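Local structure of pirin family protein (Acinetobacter baumannii, 6D0P) at residues A[15-20]-A[43-48]; A[21-26]-A[123-128]. The protein is a metal-dependent cupin of the pirin family that probably acts as a quercetin 2,3-dioxygenase, using one iron ion per subunit. All coordinates share one frame; numbering follows the deposited sequence.

Interaction 1 of 2, residues A[15-20]-A[43-48]; sequences HMHWVG and LLDYAA
The imidazole of His17 carries the carboxylate of Asp45 at its edge, where Asp45 OD1 lies near the ring plane, 4.2 Å from His17 CE1; a water also sits at the edge, in plane with the ring. Both residues belong to one antiparallel sheet of the N-terminal cupin domain, with strand 23-30 between the outermost strand 17-19 and strand 41-52, so the contact skips a strand and no backbone bonds join the two segments. Ring and carboxylate planes stand 73° apart. The CB bond of His17 does not aim at strand 41-52; with CG between backbone N and carbonyl carbon (chi1 76°), the ring passes over Val25 and its end comes nearer. Val19, two residues on, aims its CB bond at strand 41-52 and brings CG2 to 4.3 Å from Asp45 OD2. The carboxylate is held from strand 23-30, where Asn27 ND2 donates to OD1. OD2 also bonds to a di(hydroxyethyl)ether molecule, probably from the crystallisation liquor. A single water completes the link, 3.0 Å from His17 NE2. It donates to Asp45 OD2, but the modelled 2.5 Å between water and OD2 is unusually short and its exact length doubtful.

Interaction 2 of 2, residues A[21-26]-A[123-128]; sequences DGFPVY and FEMVQL
Phe23 pushes one side of its ring, the CD1-CE1 bond, into the angle between Phe123 and Met125, the latter a selenomethionine modelled here in one of two conformers. Its CG lies beside the backbone N and anti to the carbonyl carbon (chi1 -57°); although the bond to CB does not aim at strand 121-131, this turn brings the CD1-CE1 side of the ring close. Phe123 takes another course, with CG anti to its backbone N (chi1 -178°); its CB bond points toward strand 23-30, and the ring reaches Phe23 and Gly22 with CZ and CE2. The two rings meet obliquely, planes at 63° and centroids 5.7 Å apart. Phe123 CZ touches Phe23 CE1 at 3.7 Å, while CE2 packs 3.8 Å from the carbonyl oxygen of Gly22, itself hydrogen-bonded to His112 NE2. In this conformer Met125 bends at chi3, and its selenium comes within 3.5 Å of Phe23 CE1, an oblique Met-aromatic contact. No hydrogen bond crosses between the segments; the contact is apolar, and Val80 of strand 80-84 packs on all three side chains. The strands are not neighbours, strand 41-52 running between them in the sheet. The side chains of Phe23 and Glu110, a manganese ligand, come within about 4 Å at their nearest atoms, which places the cluster in the interior of a cupin beta-barrel, beside its metal site.

In the fold
Both contacts belong to the same antiparallel sheet of the N-terminal cupin domain, and each bridges strands that are next but one: interaction 1 across strand 23-30, interaction 2 across strand 41-52. Strand 23-30 is the strand skipped in interaction 1 and a partner in interaction 2; strand 41-52 is the reverse, and the segments alternate along the chain. Interaction 1, at the sheet's outer strand, is a small, mainly polar surface contact bridged by a water. Interaction 2 is buried, larger and apolar, built from aromatic rings and selenium. They are directly coupled where strands 41-52 and 121-131 pair: Ala47 N lies 2.8 Å from Met125 O, and Tyr46 OH 2.6 Å from Glu124 OE2, both probable hydrogen bonds.

Interaction 1 of 2, residues A[15-20]-A[43-48]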
loop_
_atom_site.group_PDB
_atom_site.type_symbol
_atom_site.label_atom_id
_atom_site.label_comp_id
_atom_site.label_asym_id
_atom_site.label_seq_id
_atom_site.Cartn_x
_atom_site.Cartn_y
_atom_site.Cartn_z
ATOM N N HIS A 15 -10.825 -1.147 14.338
ATOM C CA HIS A 15 -10.680 0.067 15.123
ATOM C C HIS A 15 -10.052 1.149 14.243
ATOM O O HIS A 15 -8.901 1.046 13.903
ATOM C CB HIS A 15 -9.787 -0.210 16.340
ATOM C CG HIS A 15 -9.934 0.777 17.449
ATOM N ND1 HIS A 15 -9.460 0.521 18.729
ATOM C CD2 HIS A 15 -10.539 1.988 17.497
ATOM C CE1 HIS A 15 -9.741 1.554 19.506
ATOM N NE2 HIS A 15 -10.396 2.467 18.773
HETATM N N MSE A 16 -10.822 2.175 13.890
HETATM C CA MSE A 16 -10.342 3.252 12.994
HETATM C C MSE A 16 -9.632 4.363 13.717
HETATM O O MSE A 16 -9.954 4.686 14.862
HETATM C CB MSE A 16 -11.565 3.843 12.274
HETATM C CG MSE A 16 -11.241 4.844 11.153
HETATM SE SE MSE A 16 -11.398 6.681 11.859
HETATM C CE MSE A 16 -13.335 6.876 11.545
ATOM N N HIS A 17 -8.648 4.959 13.054
ATOM C CA HIS A 17 -7.968 6.147 13.584
ATOM C C HIS A 17 -7.851 7.138 12.422
ATOM O O HIS A 17 -7.879 6.738 11.242
ATOM C CB HIS A 17 -6.614 5.836 14.245
ATOM C CG HIS A 17 -5.513 5.560 13.287
ATOM N ND1 HIS A 17 -5.258 4.296 12.789
ATOM C CD2 HIS A 17 -4.575 6.374 12.758
ATOM C CE1 HIS A 17 -4.244 4.363 11.953
ATOM N NE2 HIS A 17 -3.798 5.626 11.930
ATOM N N TRP A 18 -7.686 8.405 12.766
ATOM C CA TRP A 18 -7.592 9.461 11.791
ATOM C C TRP A 18 -6.141 9.849 11.523
ATOM O O TRP A 18 -5.351 10.014 12.473
ATOM C CB TRP A 18 -8.376 10.690 12.273
ATOM C CG TRP A 18 -9.858 10.553 12.165
ATOM C CD1 TRP A 18 -10.725 10.063 13.100
ATOM C CD2 TRP A 18 -10.654 10.897 11.021
ATOM N NE1 TRP A 18 -12.009 10.105 12.624
ATOM C CE2 TRP A 18 -11.995 10.597 11.345
ATOM C CE3 TRP A 18 -10.369 11.432 9.761
ATOM C CZ2 TRP A 18 -13.049 10.813 10.447
ATOM C CZ3 TRP A 18 -11.418 11.659 8.886
ATOM C CH2 TRP A 18 -12.730 11.355 9.228
ATOM N N VAL A 19 -5.833 9.952 10.232
ATOM C CA VAL A 19 -4.613 10.567 9.760
ATOM C C VAL A 19 -5.068 11.928 9.217
ATOM O O VAL A 19 -5.790 12.005 8.207
ATOM C CB VAL A 19 -3.890 9.689 8.722
ATOM C CG1 VAL A 19 -2.697 10.408 8.112
ATOM C CG2 VAL A 19 -3.458 8.365 9.333
ATOM N N GLY A 20 -4.738 12.992 9.946
ATOM C CA GLY A 20 -5.258 14.285 9.616
ATOM C C GLY A 20 -6.771 14.292 9.768
ATOM O O GLY A 20 -7.326 13.491 10.527
ATOM N N LEU A 43 3.842 -1.091 6.176
ATOM C CA LEU A 43 2.607 -0.561 6.733
ATOM C C LEU A 43 1.502 -0.584 5.684
ATOM O O LEU A 43 1.754 -0.336 4.518
ATOM C CB LEU A 43 2.869 0.880 7.171
ATOM C CG LEU A 43 1.720 1.554 7.905
ATOM C CD1 LEU A 43 2.124 1.927 9.317
ATOM C CD2 LEU A 43 1.212 2.736 7.134
ATOM N N LEU A 44 0.282 -0.845 6.132
ATOM C CA LEU A 44 -0.899 -0.758 5.257
ATOM C C LEU A 44 -2.029 -0.116 6.056
ATOM O O LEU A 44 -2.451 -0.638 7.131
ATOM C CB LEU A 44 -1.322 -2.133 4.719
ATOM C CG LEU A 44 -2.329 -2.100 3.564
ATOM C CD1 LEU A 44 -2.437 -3.460 2.886
ATOM C CD2 LEU A 44 -3.710 -1.651 4.021
ATOM N N ASP A 45 -2.467 1.029 5.550
ATOM C CA ASP A 45 -3.608 1.763 6.103
ATOM C C ASP A 45 -4.737 1.732 5.072
ATOM O O ASP A 45 -4.535 2.111 3.904
ATOM C CB ASP A 45 -3.279 3.218 6.413
ATOM C CG ASP A 45 -2.563 3.444 7.730
ATOM O OD1 ASP A 45 -2.570 2.519 8.580
ATOM O OD2 ASP A 45 -2.036 4.581 7.903
ATOM N N TYR A 46 -5.911 1.307 5.503
ATOM C CA TYR A 46 -7.051 1.246 4.594
ATOM C C TYR A 46 -8.134 2.243 4.994
ATOM O O TYR A 46 -8.743 2.119 6.061
ATOM C CB TYR A 46 -7.621 -0.173 4.567
ATOM C CG TYR A 46 -8.918 -0.347 3.822
ATOM C CD1 TYR A 46 -9.116 0.210 2.575
ATOM C CD2 TYR A 46 -9.932 -1.137 4.334
ATOM C CE1 TYR A 46 -10.299 0.019 1.867
ATOM C CE2 TYR A 46 -11.116 -1.341 3.638
ATOM C CZ TYR A 46 -11.310 -0.753 2.404
ATOM O OH TYR A 46 -12.483 -0.941 1.713
ATOM N N ALA A 47 -8.381 3.228 4.142
ATOM C CA ALA A 47 -9.518 4.114 4.356
ATOM C C ALA A 47 -10.738 3.436 3.731
ATOM O O ALA A 47 -10.927 3.505 2.508
ATOM C CB ALA A 47 -9.269 5.462 3.743
ATOM N N ALA A 48 -11.494 2.710 4.538
ATOM C CA ALA A 48 -12.724 2.099 4.071
ATOM C C ALA A 48 -13.700 3.213 3.671
ATOM O O ALA A 48 -13.557 4.337 4.152
ATOM C CB ALA A 48 -13.293 1.221 5.150
HETATM O O HOH W 1 -1.382 5.689 10.104
#

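Interaction 2 of 2, residues A[21-26]-A[123-128]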
loop_
_atom_site.group_PDB
_atom_site.type_symbol
_atom_site.label_atom_id
_atom_site.label_comp_id
_atom_site.label_asym_id
_atom_site.label_seq_id
_atom_site.Cartn_x
_atom_site.Cartn_y
_atom_site.Cartn_z
ATOM N N ASP A 21 -7.451 15.202 9.090
ATOM C CA ASP A 21 -8.896 15.233 9.167
ATOM C C ASP A 21 -9.490 14.693 7.854
ATOM O O ASP A 21 -10.698 14.796 7.649
ATOM C CB ASP A 21 -9.429 16.631 9.512
ATOM C CG ASP A 21 -9.025 17.721 8.540
ATOM O OD1 ASP A 21 -8.234 17.426 7.603
ATOM O OD2 ASP A 21 -9.497 18.857 8.725
ATOM N N GLY A 22 -8.678 14.061 7.005
ATOM C CA GLY A 22 -9.187 13.563 5.720
ATOM C C GLY A 22 -8.986 12.061 5.500
ATOM O O GLY A 22 -9.467 11.540 4.483
ATOM N N PHE A 23 -8.276 11.349 6.386
ATOM C CA PHE A 23 -8.029 9.916 6.138
ATOM C C PHE A 23 -8.449 9.071 7.348
ATOM O O PHE A 23 -7.665 8.884 8.246
ATOM C CB PHE A 23 -6.557 9.669 5.793
ATOM C CG PHE A 23 -6.071 10.465 4.609
ATOM C CD1 PHE A 23 -6.272 10.020 3.316
ATOM C CD2 PHE A 23 -5.418 11.667 4.790
ATOM C CE1 PHE A 23 -5.828 10.766 2.230
ATOM C CE2 PHE A 23 -4.980 12.414 3.707
ATOM C CZ PHE A 23 -5.199 11.970 2.427
ATOM N N PRO A 24 -9.684 8.563 7.346
ATOM C CA PRO A 24 -10.188 7.690 8.397
ATOM C C PRO A 24 -9.768 6.270 8.027
ATOM O O PRO A 24 -10.390 5.677 7.154
ATOM C CB PRO A 24 -11.698 7.894 8.368
ATOM C CG PRO A 24 -12.009 8.217 6.936
ATOM C CD PRO A 24 -10.748 8.857 6.366
ATOM N N VAL A 25 -8.722 5.765 8.674
ATOM C CA VAL A 25 -8.112 4.515 8.244
ATOM C C VAL A 25 -8.144 3.433 9.332
ATOM O O VAL A 25 -8.190 3.694 10.531
ATOM C CB VAL A 25 -6.655 4.758 7.812
ATOM C CG1 VAL A 25 -6.563 5.666 6.593
ATOM C CG2 VAL A 25 -5.817 5.320 8.954
ATOM N N TYR A 26 -8.038 2.200 8.845
ATOM C CA TYR A 26 -7.854 1.008 9.646
ATOM C C TYR A 26 -6.450 0.517 9.303
ATOM O O TYR A 26 -6.173 0.208 8.117
ATOM C CB TYR A 26 -8.881 -0.071 9.291
ATOM C CG TYR A 26 -10.307 0.340 9.536
ATOM C CD1 TYR A 26 -11.013 1.096 8.607
ATOM C CD2 TYR A 26 -10.921 0.058 10.742
ATOM C CE1 TYR A 26 -12.317 1.512 8.851
ATOM C CE2 TYR A 26 -12.212 0.478 11.009
ATOM C CZ TYR A 26 -12.924 1.176 10.054
ATOM O OH TYR A 26 -14.195 1.571 10.345
ATOM N N PHE A 123 -15.173 8.241 0.046
ATOM C CA PHE A 123 -13.749 8.259 -0.108
ATOM C C PHE A 123 -13.240 6.876 0.290
ATOM O O PHE A 123 -13.612 6.378 1.348
ATOM C CB PHE A 123 -13.145 9.349 0.780
ATOM C CG PHE A 123 -11.653 9.501 0.667
ATOM C CD1 PHE A 123 -11.090 10.197 -0.395
ATOM C CD2 PHE A 123 -10.812 8.969 1.626
ATOM C CE1 PHE A 123 -9.720 10.364 -0.496
ATOM C CE2 PHE A 123 -9.440 9.137 1.529
ATOM C CZ PHE A 123 -8.893 9.827 0.466
ATOM N N GLU A 124 -12.404 6.266 -0.531
ATOM C CA GLU A 124 -11.866 4.950 -0.217
ATOM C C GLU A 124 -10.477 4.865 -0.837
ATOM O O GLU A 124 -10.318 5.156 -2.023
ATOM C CB GLU A 124 -12.783 3.845 -0.758
ATOM C CG GLU A 124 -12.296 2.430 -0.428
ATOM C CD GLU A 124 -13.095 1.312 -1.088
ATOM O OE1 GLU A 124 -13.817 1.615 -2.082
ATOM O OE2 GLU A 124 -12.978 0.131 -0.619
HETATM N N MSE A 125 -9.485 4.491 -0.036
HETATM C CA MSE A 125 -8.120 4.379 -0.541
HETATM C C MSE A 125 -7.309 3.470 0.316
HETATM O O MSE A 125 -7.730 3.104 1.399
HETATM C CB MSE A 125 -7.447 5.761 -0.651
HETATM C CG MSE A 125 -7.138 6.438 0.672
HETATM SE SE MSE A 125 -5.607 7.705 0.511
HETATM C CE MSE A 125 -4.481 6.645 1.721
ATOM N N VAL A 126 -6.156 3.074 -0.208
ATOM C CA VAL A 126 -5.153 2.301 0.526
ATOM C C VAL A 126 -3.820 3.055 0.433
ATOM O O VAL A 126 -3.474 3.603 -0.665
ATOM C CB VAL A 126 -4.990 0.869 -0.029
ATOM C CG1 VAL A 126 -3.650 0.254 0.365
ATOM C CG2 VAL A 126 -6.135 -0.022 0.424
ATOM N N GLN A 127 -3.122 3.154 1.557
ATOM C CA GLN A 127 -1.731 3.617 1.549
ATOM C C GLN A 127 -0.853 2.483 2.098
ATOM O O GLN A 127 -1.084 1.953 3.203
ATOM C CB GLN A 127 -1.473 4.938 2.286
ATOM C CG GLN A 127 0.004 5.361 2.158
ATOM C CD GLN A 127 0.316 6.798 2.518
ATOM O OE1 GLN A 127 0.979 7.069 3.532
ATOM N NE2 GLN A 127 -0.170 7.732 1.696
ATOM N N LEU A 128 0.112 2.087 1.276
ATOM C CA LEU A 128 1.047 1.030 1.568
ATOM C C LEU A 128 2.467 1.603 1.622
ATOM O O LEU A 128 2.893 2.317 0.694
ATOM C CB LEU A 128 0.936 -0.008 0.445
ATOM C CG LEU A 128 1.989 -1.117 0.430
ATOM C CD1 LEU A 128 1.736 -2.101 1.548
ATOM C CD2 LEU A 128 1.979 -1.861 -0.895
#